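Local coordinates for acetoacetate decarboxylase (Sphingomonas wittichii, PDB 5UPB), which is an acetoacetate decarboxylase-like lyase that probably acts on keto acids through a Schiff-base intermediate, as acetoacetate decarboxylase does, at residues T29-C34 and V237-T242; L53-V58 and A85-C90; F159-T164 and P217-G222. One frame throughout, in Å; residues are numbered along the deposited sequence.

Contact 1: residues T29-C34 and V237-T242; sequences TVYLRC and VLAGVT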
ATOM      1  N   THR A  29     -16.588 -11.612 -13.308  1.00 27.09           N
ATOM      2  CA  THR A  29     -15.983 -12.468 -14.314  1.00 29.06           C
ATOM      3  C   THR A  29     -16.410 -12.069 -15.721  1.00 31.42           C
ATOM      4  O   THR A  29     -17.601 -11.837 -15.985  1.00 31.42           O
ATOM      5  CB  THR A  29     -16.350 -13.930 -14.042  1.00 37.66           C
ATOM      6  OG1 THR A  29     -15.878 -14.288 -12.736  1.00 36.28           O
ATOM      7  CG2 THR A  29     -15.738 -14.861 -15.076  1.00 35.23           C
ATOM      8  N   VAL A  30     -15.424 -12.018 -16.624  1.00 30.90           N
ATOM      9  CA  VAL A  30     -15.649 -11.812 -18.041  1.00 36.08           C
ATOM     10  C   VAL A  30     -15.058 -12.997 -18.791  1.00 33.60           C
ATOM     11  O   VAL A  30     -13.880 -13.344 -18.617  1.00 32.41           O
ATOM     12  CB  VAL A  30     -15.057 -10.496 -18.531  1.00 31.69           C
ATOM     13  CG1 VAL A  30     -15.200 -10.404 -20.057  1.00 31.86           C
ATOM     14  CG2 VAL A  30     -15.749  -9.352 -17.832  1.00 28.00           C
ATOM     15  N   TYR A  31     -15.882 -13.618 -19.610  1.00 30.67           N
ATOM     16  CA  TYR A  31     -15.444 -14.697 -20.467  1.00 31.16           C
ATOM     17  C   TYR A  31     -15.014 -14.155 -21.826  1.00 37.04           C
ATOM     18  O   TYR A  31     -15.600 -13.202 -22.351  1.00 38.07           O
ATOM     19  CB  TYR A  31     -16.567 -15.713 -20.634  1.00 37.15           C
ATOM     20  CG  TYR A  31     -16.906 -16.364 -19.327  1.00 43.47           C
ATOM     21  CD1 TYR A  31     -16.049 -17.305 -18.751  1.00 44.73           C
ATOM     22  CD2 TYR A  31     -18.103 -16.067 -18.668  1.00 38.44           C
ATOM     23  CE1 TYR A  31     -16.353 -17.900 -17.526  1.00 44.90           C
ATOM     24  CE2 TYR A  31     -18.413 -16.665 -17.450  1.00 42.90           C
ATOM     25  CZ  TYR A  31     -17.546 -17.594 -16.895  1.00 41.75           C
ATOM     26  OH  TYR A  31     -17.866 -18.197 -15.701  1.00 43.89           O
ATOM     27  N   LEU A  32     -13.950 -14.744 -22.345  1.00 34.21           N
ATOM     28  CA  LEU A  32     -13.283 -14.327 -23.568  1.00 34.13           C
ATOM     29  C   LEU A  32     -12.926 -15.551 -24.390  1.00 33.81           C
ATOM     30  O   LEU A  32     -12.789 -16.662 -23.868  1.00 43.80           O
ATOM     31  CB  LEU A  32     -11.953 -13.604 -23.299  1.00 43.49           C
ATOM     32  CG  LEU A  32     -11.889 -12.546 -22.233  1.00 44.25           C
ATOM     33  CD1 LEU A  32     -10.434 -12.236 -22.053  1.00 47.57           C
ATOM     34  CD2 LEU A  32     -12.677 -11.350 -22.693  1.00 51.65           C
ATOM     35  N   ARG A  33     -12.638 -15.309 -25.664  1.00 43.85           N
ATOM     36  CA  ARG A  33     -12.047 -16.318 -26.536  1.00 40.21           C
ATOM     37  C   ARG A  33     -10.835 -15.686 -27.198  1.00 43.16           C
ATOM     38  O   ARG A  33     -10.938 -14.592 -27.755  1.00 41.07           O
ATOM     39  CB  ARG A  33     -13.026 -16.837 -27.588  1.00 45.30           C
ATOM     40  CG  ARG A  33     -12.460 -18.005 -28.424  1.00 49.42           C
ATOM     41  CD  ARG A  33     -13.499 -18.603 -29.373  1.00 56.98           C
ATOM     42  NE  ARG A  33     -14.713 -19.025 -28.660  1.00 99.35           N
ATOM     43  CZ  ARG A  33     -15.940 -18.547 -28.873  1.00121.54           C
ATOM     44  NH1 ARG A  33     -16.170 -17.624 -29.806  1.00119.04           N
ATOM     45  NH2 ARG A  33     -16.952 -19.009 -28.150  1.00127.75           N
ATOM     46  N   CYS A  34      -9.682 -16.320 -27.045  1.00 42.28           N
ATOM     47  CA  CYS A  34      -8.454 -15.920 -27.713  1.00 40.31           C
ATOM     48  C   CYS A  34      -8.053 -17.009 -28.689  1.00 38.75           C
ATOM     49  O   CYS A  34      -8.695 -18.066 -28.787  1.00 43.02           O
ATOM     50  CB  CYS A  34      -7.314 -15.667 -26.710  1.00 40.03           C
ATOM     51  SG  CYS A  34      -7.645 -14.411 -25.493  1.00 48.45           S
ATOM     52  N   VAL A 237     -14.916 -10.833 -26.789  1.00 39.64           N
ATOM     53  CA  VAL A 237     -15.588 -10.756 -25.496  1.00 38.77           C
ATOM     54  C   VAL A 237     -16.915 -11.500 -25.595  1.00 44.86           C
ATOM     55  O   VAL A 237     -17.760 -11.179 -26.429  1.00 45.09           O
ATOM     56  CB  VAL A 237     -15.798  -9.295 -25.079  1.00 42.20           C
ATOM     57  CG1 VAL A 237     -16.403  -9.240 -23.708  1.00 36.26           C
ATOM     58  CG2 VAL A 237     -14.474  -8.528 -25.112  1.00 47.85           C
ATOM     59  N   LEU A 238     -17.090 -12.516 -24.768  1.00 40.05           N
ATOM     60  CA  LEU A 238     -18.255 -13.394 -24.869  1.00 41.03           C
ATOM     61  C   LEU A 238     -19.370 -13.022 -23.905  1.00 43.39           C
ATOM     62  O   LEU A 238     -20.528 -12.926 -24.304  1.00 40.62           O
ATOM     63  CB  LEU A 238     -17.834 -14.845 -24.611  1.00 37.31           C
ATOM     64  CG  LEU A 238     -16.707 -15.372 -25.492  1.00 41.39           C
ATOM     65  CD1 LEU A 238     -16.323 -16.770 -25.051  1.00 44.49           C
ATOM     66  CD2 LEU A 238     -17.128 -15.379 -26.965  1.00 48.85           C
ATOM     67  N   ALA A 239     -19.063 -12.862 -22.628  1.00 44.34           N
ATOM     68  CA  ALA A 239     -20.113 -12.673 -21.640  1.00 40.26           C
ATOM     69  C   ALA A 239     -19.515 -12.119 -20.364  1.00 40.84           C
ATOM     70  O   ALA A 239     -18.303 -12.183 -20.145  1.00 34.51           O
ATOM     71  CB  ALA A 239     -20.806 -13.994 -21.319  1.00 42.10           C
ATOM     72  N   GLY A 240     -20.380 -11.576 -19.525  1.00 37.74           N
ATOM     73  CA  GLY A 240     -19.961 -11.113 -18.216  1.00 34.63           C
ATOM     74  C   GLY A 240     -20.970 -11.514 -17.165  1.00 35.00           C
ATOM     75  O   GLY A 240     -22.169 -11.649 -17.446  1.00 30.19           O
ATOM     76  N   VAL A 241     -20.465 -11.747 -15.959  1.00 30.16           N
ATOM     77  CA  VAL A 241     -21.287 -12.151 -14.826  1.00 33.23           C
ATOM     78  C   VAL A 241     -20.611 -11.715 -13.527  1.00 40.58           C
ATOM     79  O   VAL A 241     -19.377 -11.600 -13.452  1.00 32.58           O
ATOM     80  CB  VAL A 241     -21.530 -13.679 -14.844  1.00 38.65           C
ATOM     81  CG1 VAL A 241     -20.235 -14.412 -14.589  1.00 33.32           C
ATOM     82  CG2 VAL A 241     -22.563 -14.076 -13.832  1.00 48.82           C
ATOM     83  N   THR A 242     -21.441 -11.428 -12.508  1.00 30.88           N
ATOM     84  CA  THR A 242     -20.984 -11.214 -11.133  1.00 29.77           C
ATOM     85  C   THR A 242     -21.819 -12.125 -10.248  1.00 29.25           C
ATOM     86  O   THR A 242     -22.991 -12.402 -10.553  1.00 31.43           O
ATOM     87  CB  THR A 242     -21.095  -9.727 -10.690  1.00 32.81           C
ATOM     88  OG1 THR A 242     -20.449  -9.537  -9.420  1.00 36.03           O
ATOM     89  CG2 THR A 242     -22.580  -9.256 -10.596  1.00 33.14           C
TER

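Contact 2: residues L53-V58 and A85-C90; sequences LCMAYV and ALSIAC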
ATOM      1  N   LEU A  53     -11.403 -20.527 -25.092  1.00 40.29           N
ATOM      2  CA  LEU A  53     -12.110 -19.907 -23.980  1.00 42.76           C
ATOM      3  C   LEU A  53     -11.129 -19.576 -22.864  1.00 37.36           C
ATOM      4  O   LEU A  53     -10.266 -20.388 -22.529  1.00 38.84           O
ATOM      5  CB  LEU A  53     -13.177 -20.846 -23.430  1.00 41.87           C
ATOM      6  CG  LEU A  53     -13.873 -20.358 -22.143  1.00 45.01           C
ATOM      7  CD1 LEU A  53     -14.684 -19.058 -22.365  1.00 43.92           C
ATOM      8  CD2 LEU A  53     -14.726 -21.449 -21.535  1.00 54.98           C
ATOM      9  N   CYS A  54     -11.232 -18.355 -22.349  1.00 31.38           N
ATOM     10  CA  CYS A  54     -10.487 -17.836 -21.209  1.00 33.13           C
ATOM     11  C   CYS A  54     -11.489 -17.160 -20.306  1.00 32.79           C
ATOM     12  O   CYS A  54     -12.575 -16.773 -20.760  1.00 36.61           O
ATOM     13  CB  CYS A  54      -9.402 -16.790 -21.579  1.00 31.69           C
ATOM     14  SG  CYS A  54      -8.262 -17.460 -22.642  1.00 53.10           S
ATOM     15  N   MET A  55     -11.144 -17.063 -19.021  1.00 35.76           N
ATOM     16  CA  MET A  55     -11.937 -16.262 -18.096  1.00 33.22           C
ATOM     17  C   MET A  55     -11.009 -15.263 -17.423  1.00 42.03           C
ATOM     18  O   MET A  55      -9.903 -15.621 -16.984  1.00 38.53           O
ATOM     19  CB  MET A  55     -12.679 -17.067 -17.014  1.00 39.55           C
ATOM     20  CG  MET A  55     -11.967 -17.449 -15.830  1.00 58.61           C
ATOM     21  SD  MET A  55     -13.204 -18.153 -14.720  1.00 49.00           S
ATOM     22  CE  MET A  55     -12.557 -19.804 -14.594  1.00 75.91           C
ATOM     23  N   ALA A  56     -11.429 -14.011 -17.402  1.00 36.15           N
ATOM     24  CA  ALA A  56     -10.815 -12.991 -16.560  1.00 38.90           C
ATOM     25  C   ALA A  56     -11.708 -12.765 -15.342  1.00 35.10           C
ATOM     26  O   ALA A  56     -12.936 -12.729 -15.486  1.00 34.44           O
ATOM     27  CB  ALA A  56     -10.653 -11.695 -17.342  1.00 32.59           C
ATOM     28  N   TYR A  57     -11.116 -12.704 -14.134  1.00 29.30           N
ATOM     29  CA  TYR A  57     -11.914 -12.328 -12.972  1.00 26.77           C
ATOM     30  C   TYR A  57     -11.173 -11.388 -12.047  1.00 34.70           C
ATOM     31  O   TYR A  57      -9.938 -11.373 -11.974  1.00 30.58           O
ATOM     32  CB  TYR A  57     -12.422 -13.546 -12.153  1.00 32.91           C
ATOM     33  CG  TYR A  57     -11.384 -14.332 -11.376  1.00 34.27           C
ATOM     34  CD1 TYR A  57     -10.858 -13.858 -10.184  1.00 28.28           C
ATOM     35  CD2 TYR A  57     -10.957 -15.559 -11.824  1.00 31.45           C
ATOM     36  CE1 TYR A  57      -9.914 -14.597  -9.478  1.00 25.24           C
ATOM     37  CE2 TYR A  57     -10.028 -16.299 -11.127  1.00 30.48           C
ATOM     38  CZ  TYR A  57      -9.509 -15.816  -9.965  1.00 36.04           C
ATOM     39  OH  TYR A  57      -8.604 -16.566  -9.265  1.00 37.72           O
ATOM     40  N   VAL A  58     -11.975 -10.617 -11.319  1.00 30.61           N
ATOM     41  CA  VAL A  58     -11.530  -9.883 -10.145  1.00 24.37           C
ATOM     42  C   VAL A  58     -12.463 -10.266  -9.012  1.00 29.62           C
ATOM     43  O   VAL A  58     -13.688 -10.223  -9.179  1.00 32.66           O
ATOM     44  CB  VAL A  58     -11.586  -8.359 -10.347  1.00 27.22           C
ATOM     45  CG1 VAL A  58     -11.191  -7.667  -9.062  1.00 32.87           C
ATOM     46  CG2 VAL A  58     -10.738  -7.953 -11.539  1.00 29.45           C
ATOM     47  N   ALA A  85      -7.283 -12.544 -12.046  1.00 26.33           N
ATOM     48  CA  ALA A  85      -6.659 -13.618 -12.797  1.00 27.51           C
ATOM     49  C   ALA A  85      -7.126 -13.643 -14.234  1.00 31.32           C
ATOM     50  O   ALA A  85      -8.245 -13.230 -14.565  1.00 33.62           O
ATOM     51  CB  ALA A  85      -6.942 -14.973 -12.169  1.00 31.52           C
ATOM     52  N   LEU A  86      -6.249 -14.202 -15.070  1.00 28.76           N
ATOM     53  CA  LEU A  86      -6.556 -14.607 -16.439  1.00 35.31           C
ATOM     54  C   LEU A  86      -6.301 -16.103 -16.533  1.00 30.44           C
ATOM     55  O   LEU A  86      -5.159 -16.550 -16.351  1.00 30.70           O
ATOM     56  CB  LEU A  86      -5.669 -13.838 -17.424  1.00 38.66           C
ATOM     57  CG  LEU A  86      -5.841 -12.323 -17.349  1.00 32.64           C
ATOM     58  CD1 LEU A  86      -4.744 -11.579 -18.092  1.00 32.37           C
ATOM     59  CD2 LEU A  86      -7.192 -11.974 -17.947  1.00 39.11           C
ATOM     60  N   SER A  87      -7.355 -16.881 -16.769  1.00 30.75           N
ATOM     61  CA  SER A  87      -7.283 -18.337 -16.738  1.00 29.55           C
ATOM     62  C   SER A  87      -7.699 -18.909 -18.084  1.00 32.96           C
ATOM     63  O   SER A  87      -8.590 -18.378 -18.745  1.00 34.04           O
ATOM     64  CB  SER A  87      -8.194 -18.975 -15.640  1.00 29.79           C
ATOM     65  OG  SER A  87      -7.895 -18.490 -14.363  1.00 51.75           O
ATOM     66  N   ILE A  88      -7.130 -20.063 -18.422  1.00 30.97           N
ATOM     67  CA  ILE A  88      -7.246 -20.670 -19.748  1.00 34.27           C
ATOM     68  C   ILE A  88      -8.022 -21.974 -19.633  1.00 38.23           C
ATOM     69  O   ILE A  88      -7.672 -22.849 -18.831  1.00 35.50           O
ATOM     70  CB  ILE A  88      -5.852 -20.919 -20.346  1.00 39.53           C
ATOM     71  CG1 ILE A  88      -5.100 -19.589 -20.439  1.00 33.58           C
ATOM     72  CG2 ILE A  88      -5.956 -21.630 -21.702  1.00 35.16           C
ATOM     73  CD1 ILE A  88      -3.622 -19.728 -20.781  1.00 38.67           C
ATOM     74  N   ALA A  89      -9.071 -22.112 -20.439  1.00 37.84           N
ATOM     75  CA  ALA A  89      -9.785 -23.382 -20.472  1.00 35.16           C
ATOM     76  C   ALA A  89      -8.925 -24.419 -21.180  1.00 35.33           C
ATOM     77  O   ALA A  89      -8.330 -24.137 -22.224  1.00 39.16           O
ATOM     78  CB  ALA A  89     -11.136 -23.232 -21.169  1.00 50.61           C
ATOM     79  N   CYS A  90      -8.828 -25.612 -20.590  1.00 36.53           N
ATOM     80  CA  CYS A  90      -7.937 -26.652 -21.089  1.00 38.74           C
ATOM     81  C   CYS A  90      -8.442 -28.019 -20.628  1.00 43.10           C
ATOM     82  O   CYS A  90      -9.466 -28.141 -19.942  1.00 39.38           O
ATOM     83  CB  CYS A  90      -6.496 -26.402 -20.646  1.00 41.19           C
ATOM     84  SG  CYS A  90      -6.267 -26.306 -18.859  1.00 38.12           S
TER
HETATM   85  O   HOH W   1      -9.189 -22.397 -24.179  1.00 44.49           O

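Contact 3: residues F159-T164 and P217-G222; sequences FRLGLT and PFIELG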
ATOM      1  N   PHE A 159      -5.135  -5.114 -15.911  1.00 29.92           N
ATOM      2  CA  PHE A 159      -6.360  -5.093 -16.701  1.00 28.57           C
ATOM      3  C   PHE A 159      -7.492  -4.486 -15.894  1.00 39.24           C
ATOM      4  O   PHE A 159      -7.382  -4.274 -14.684  1.00 29.67           O
ATOM      5  CB  PHE A 159      -6.733  -6.486 -17.235  1.00 31.35           C
ATOM      6  CG  PHE A 159      -7.115  -7.510 -16.195  1.00 26.96           C
ATOM      7  CD1 PHE A 159      -8.449  -7.681 -15.804  1.00 34.16           C
ATOM      8  CD2 PHE A 159      -6.154  -8.357 -15.651  1.00 29.22           C
ATOM      9  CE1 PHE A 159      -8.807  -8.661 -14.879  1.00 35.63           C
ATOM     10  CE2 PHE A 159      -6.507  -9.334 -14.718  1.00 32.36           C
ATOM     11  CZ  PHE A 159      -7.860  -9.490 -14.344  1.00 30.46           C
ATOM     12  N   ARG A 160      -8.518  -4.060 -16.626  1.00 34.17           N
ATOM     13  CA  ARG A 160      -9.740  -3.528 -16.053  1.00 28.89           C
ATOM     14  C   ARG A 160     -10.909  -4.380 -16.536  1.00 30.39           C
ATOM     15  O   ARG A 160     -10.909  -4.826 -17.681  1.00 31.90           O
ATOM     16  CB  ARG A 160      -9.998  -2.090 -16.479  1.00 40.71           C
ATOM     17  CG  ARG A 160      -8.808  -1.177 -16.327  1.00 41.39           C
ATOM     18  CD  ARG A 160      -8.982   0.062 -17.186  1.00 38.37           C
ATOM     19  NE  ARG A 160     -10.103   0.889 -16.741  1.00 41.17           N
ATOM     20  CZ  ARG A 160     -10.624   1.863 -17.476  1.00 48.65           C
ATOM     21  NH1 ARG A 160     -10.149   2.113 -18.696  1.00 46.34           N
ATOM     22  NH2 ARG A 160     -11.618   2.583 -16.995  1.00 41.54           N
ATOM     23  N   LEU A 161     -11.875  -4.603 -15.657  1.00 29.24           N
ATOM     24  CA  LEU A 161     -13.095  -5.352 -15.958  1.00 30.24           C
ATOM     25  C   LEU A 161     -14.292  -4.579 -15.449  1.00 25.93           C
ATOM     26  O   LEU A 161     -14.210  -3.877 -14.436  1.00 30.45           O
ATOM     27  CB  LEU A 161     -13.184  -6.697 -15.267  1.00 30.64           C
ATOM     28  CG  LEU A 161     -12.256  -7.838 -15.570  1.00 44.23           C
ATOM     29  CD1 LEU A 161     -12.779  -9.034 -14.780  1.00 40.91           C
ATOM     30  CD2 LEU A 161     -12.213  -8.099 -17.060  1.00 39.03           C
ATOM     31  N   GLY A 162     -15.426  -4.777 -16.118  1.00 29.76           N
ATOM     32  CA  GLY A 162     -16.650  -4.158 -15.654  1.00 29.76           C
ATOM     33  C   GLY A 162     -17.854  -4.898 -16.193  1.00 34.34           C
ATOM     34  O   GLY A 162     -17.758  -5.700 -17.127  1.00 30.67           O
ATOM     35  N   LEU A 163     -18.994  -4.619 -15.583  1.00 25.91           N
ATOM     36  CA  LEU A 163     -20.268  -5.243 -15.952  1.00 28.84           C
ATOM     37  C   LEU A 163     -21.375  -4.226 -15.744  1.00 29.09           C
ATOM     38  O   LEU A 163     -21.435  -3.599 -14.683  1.00 35.23           O
ATOM     39  CB  LEU A 163     -20.541  -6.460 -15.064  1.00 31.30           C
ATOM     40  CG  LEU A 163     -21.758  -7.276 -15.420  1.00 37.60           C
ATOM     41  CD1 LEU A 163     -21.522  -7.971 -16.752  1.00 37.29           C
ATOM     42  CD2 LEU A 163     -22.016  -8.273 -14.303  1.00 39.84           C
ATOM     43  N   THR A 164     -22.262  -4.082 -16.741  1.00 33.30           N
ATOM     44  CA  THR A 164     -23.541  -3.399 -16.549  1.00 32.14           C
ATOM     45  C   THR A 164     -24.601  -4.496 -16.519  1.00 31.54           C
ATOM     46  O   THR A 164     -24.808  -5.189 -17.518  1.00 31.57           O
ATOM     47  CB  THR A 164     -23.851  -2.409 -17.661  1.00 41.78           C
ATOM     48  OG1 THR A 164     -22.821  -1.428 -17.735  1.00 40.54           O
ATOM     49  CG2 THR A 164     -25.173  -1.714 -17.370  1.00 41.93           C
ATOM     50  N   PRO A 217     -20.478  -6.922 -20.527  1.00 32.79           N
ATOM     51  CA  PRO A 217     -19.134  -6.841 -19.953  1.00 38.38           C
ATOM     52  C   PRO A 217     -18.235  -5.852 -20.670  1.00 29.21           C
ATOM     53  O   PRO A 217     -18.460  -5.467 -21.812  1.00 31.01           O
ATOM     54  CB  PRO A 217     -18.583  -8.254 -20.149  1.00 45.64           C
ATOM     55  CG  PRO A 217     -19.233  -8.711 -21.436  1.00 39.62           C
ATOM     56  CD  PRO A 217     -20.637  -8.098 -21.406  1.00 37.33           C
ATOM     57  N   PHE A 218     -17.148  -5.499 -19.996  1.00 35.35           N
ATOM     58  CA  PHE A 218     -16.054  -4.870 -20.705  1.00 41.73           C
ATOM     59  C   PHE A 218     -14.770  -5.310 -20.035  1.00 32.68           C
ATOM     60  O   PHE A 218     -14.751  -5.660 -18.855  1.00 29.81           O
ATOM     61  CB  PHE A 218     -16.163  -3.342 -20.749  1.00 50.92           C
ATOM     62  CG  PHE A 218     -15.374  -2.643 -19.696  1.00 48.31           C
ATOM     63  CD1 PHE A 218     -14.018  -2.428 -19.829  1.00 66.43           C
ATOM     64  CD2 PHE A 218     -16.018  -2.169 -18.578  1.00 46.48           C
ATOM     65  CE1 PHE A 218     -13.301  -1.781 -18.829  1.00 52.04           C
ATOM     66  CE2 PHE A 218     -15.320  -1.528 -17.576  1.00 45.67           C
ATOM     67  CZ  PHE A 218     -13.955  -1.329 -17.704  1.00 50.93           C
ATOM     68  N   ILE A 219     -13.724  -5.376 -20.833  1.00 35.30           N
ATOM     69  CA  ILE A 219     -12.411  -5.706 -20.329  1.00 38.94           C
ATOM     70  C   ILE A 219     -11.426  -4.840 -21.104  1.00 37.23           C
ATOM     71  O   ILE A 219     -11.598  -4.610 -22.304  1.00 34.98           O
ATOM     72  CB  ILE A 219     -12.120  -7.212 -20.481  1.00 42.38           C
ATOM     73  CG1 ILE A 219     -10.680  -7.509 -20.069  1.00 43.23           C
ATOM     74  CG2 ILE A 219     -12.371  -7.656 -21.916  1.00 63.91           C
ATOM     75  CD1 ILE A 219     -10.432  -8.990 -19.876  1.00 44.15           C
ATOM     76  N   GLU A 220     -10.375  -4.395 -20.437  1.00 38.17           N
ATOM     77  CA  GLU A 220      -9.343  -3.613 -21.109  1.00 34.58           C
ATOM     78  C   GLU A 220      -8.032  -4.099 -20.537  1.00 32.30           C
ATOM     79  O   GLU A 220      -7.788  -3.953 -19.338  1.00 32.81           O
ATOM     80  CB  GLU A 220      -9.518  -2.102 -20.900  1.00 39.97           C
ATOM     81  CG  GLU A 220      -8.382  -1.245 -21.473  1.00 52.80           C
ATOM     82  CD  GLU A 220      -8.538   0.214 -21.146  1.00 76.29           C
ATOM     83  OE1 GLU A 220      -9.424   0.853 -21.743  1.00 76.34           O
ATOM     84  OE2 GLU A 220      -7.788   0.717 -20.282  1.00 73.47           O
ATOM     85  N   LEU A 221      -7.227  -4.720 -21.395  1.00 39.32           N
ATOM     86  CA  LEU A 221      -5.932  -5.212 -20.986  1.00 38.86           C
ATOM     87  C   LEU A 221      -4.929  -4.065 -21.042  1.00 37.60           C
ATOM     88  O   LEU A 221      -4.935  -3.262 -21.978  1.00 36.54           O
ATOM     89  CB  LEU A 221      -5.507  -6.342 -21.916  1.00 46.98           C
ATOM     90  CG  LEU A 221      -6.340  -7.615 -21.840  1.00 65.28           C
ATOM     91  CD1 LEU A 221      -5.981  -8.502 -23.010  1.00 63.32           C
ATOM     92  CD2 LEU A 221      -6.129  -8.343 -20.523  1.00 75.58           C
ATOM     93  N   GLY A 222      -4.025  -4.028 -20.071  1.00 33.61           N
ATOM     94  CA  GLY A 222      -2.897  -3.122 -20.081  1.00 34.83           C
ATOM     95  C   GLY A 222      -1.644  -3.761 -20.645  1.00 40.86           C
ATOM     96  O   GLY A 222      -1.682  -4.782 -21.340  1.00 30.48           O
TER

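Contact 1: residues T29-C34 and V237-T242
Tyr31 O accepts from two successive amides of the facing strand: Leu238 N at 2.9 Å and, weakly, Ala239 N at 3.5 Å. Toward Thr29 the ladder is regular and tight. Thr29 N reaches Val241 O at 2.8 Å, Val241 N returns the bond to Thr29 O, and Gly240 CA adds a CA-H...O contact to the same Thr29 O at 3.3 Å. The Tyr31 ring, its CG beside the backbone N (chi1 -64°), passes the small Ala239 methyl, and its CE2 lies 4.1 Å from Val241 CG1. Thr29 CG2 sits above one ring face, near the rim, while Tyr31 OH is hydrogen-bonded to Arg175 N. On the other face of the sheet, branched Val237 meets two neighbours, CG1 against Val30 CG1 and CG2 against Leu32 CD2.

The partly exposed end is looser. Leu238 CD2 lies over one face of the Arg33 guanidinium, 3.7 Å from Arg33 NH1, the two chains crossing at about a right angle; Arg33 is poorly ordered despite its salt bridge to Glu236. Leu238 and Ala239 together opposite Tyr31 make a classic beta bulge in an antiparallel pair.

Contact 2: residues L53-V58 and A85-C90
An antiparallel ladder between strands 53-65 and 80-92 sets Tyr57 opposite Ala85, and this pair carries the closest side-chain packing on its face of the sheet. Tyr57 CG stands between its backbone N and carbonyl carbon (chi1 70°), and the ring beyond it lies across the Ala85 methyl. Ala85 CB is 3.8 Å from the ring centroid, 27° off the normal, a CH-pi contact displaced toward the rim; CZ and CE2 of Tyr57 are its nearest atoms. A methyl suits this place because it can sit close beneath the flat ring. The Tyr57 hydroxyl is bonded to Glu83 of the same strand as Ala85. Next along this face, Met55 CG meets Ser87 CB at 4.1 Å, with Tyr98 also against Met55.

The pairing is that of a regular beta ladder: Met55 and Ser87 exchange two backbone bonds, as do Tyr57 and Ala85, while Cys54-Ile88 and Ala56-Leu86 are non-hydrogen-bonded pairs. The side chains of these latter pairs fill the opposite face. Leu86 CD2 reaches over to Ala56 CB at 3.5 Å, the short alanine making room for the leucine branch, and Phe159 and Leu161 pack against this pair. Cys54 SG touches Ile88 CG1 more distantly, at 4.4 Å, with Leu39 and Phe232 packing on both residues.

At the far end Leu53 CB lies 3.9 Å from Ala89 CB. Leu53 O is gripped twice, by Ala89 N at 3.0 Å and by a water that donates to it at 2.8 Å and also to Ala89 O.

Contact 3: residues F159-T164 and P217-G222
Arg160 and Glu220 face each other across a hydrogen-bonded pair, their side chains side by side and pointing the same way. Along Arg160, CB lies 4.1 Å from Phe218 CE1, and CD comes to 3.4 Å from Glu220 OE2. The chain then bends, NE being turned back at chi3 (65°), and NH1 donates to Glu220 OE2 at 3.2 Å in a salt bridge. The oxygen lies in the guanidinium plane, but the nitrogen approaches from above the carboxylate plane, 48° out of it, the two flat groups being turned 72° apart. NH2, at the other branch of the tip, bonds to the Arg74 carbonyl of a second subunit. A long, multiply donating arginine thus serves both its own sheet and the subunit interface.

On the same face the Phe218 ring lies over the backbone of the other strand, Gly162 N being 3.5 Å above its plane toward the rim. Gly162 has no side chain to hold the ring off, and the Phe218 and Gly162 backbones exchange two bonds beneath it. Leu73 of the second subunit also packs on Phe218.

The other face is apolar. Leu161 CD2 presses on Ile219 CG1 at 3.4 Å, tighter than usual van der Waals contact, and Phe159 CB meets Leu221 CD2 at 3.8 Å. Pro217 occupies a non-hydrogen-bonded pair with Leu163, where its missing N-H costs this ladder nothing. The arrangement is the antiparallel pairing of strands 156-166 and 206-221 in the beta-rich acetoacetate decarboxylase-like fold, its Arg160 and Phe218 face meeting the second subunit of this tetramer.

In the fold
Contacts 1 and 2 are neighbouring strand pairs: strands 21-34 and 53-65 lie side by side, Leu32 O 2.8 Å from Cys54 N and Val30 O 2.8 Å from Ala56 N, with the contact centres about 9 Å apart. Contact 3 joins from the other edge of contact 1, because strand 206-221 pairs with strand 235-249; those centres are also about 9 Å apart. Contacts 2 and 3, with centres about 13 Å apart, meet through side chains, Ala56 CB lying 3.7 Å from Ile219 CD1, consistent with strongly curved, layered beta structure. The apolar faces that pack together are Val30/Leu32/Val237 of contact 1, Ala56/Leu86 of contact 2 and Phe159/Leu161/Pro217/Ile219 of contact 3.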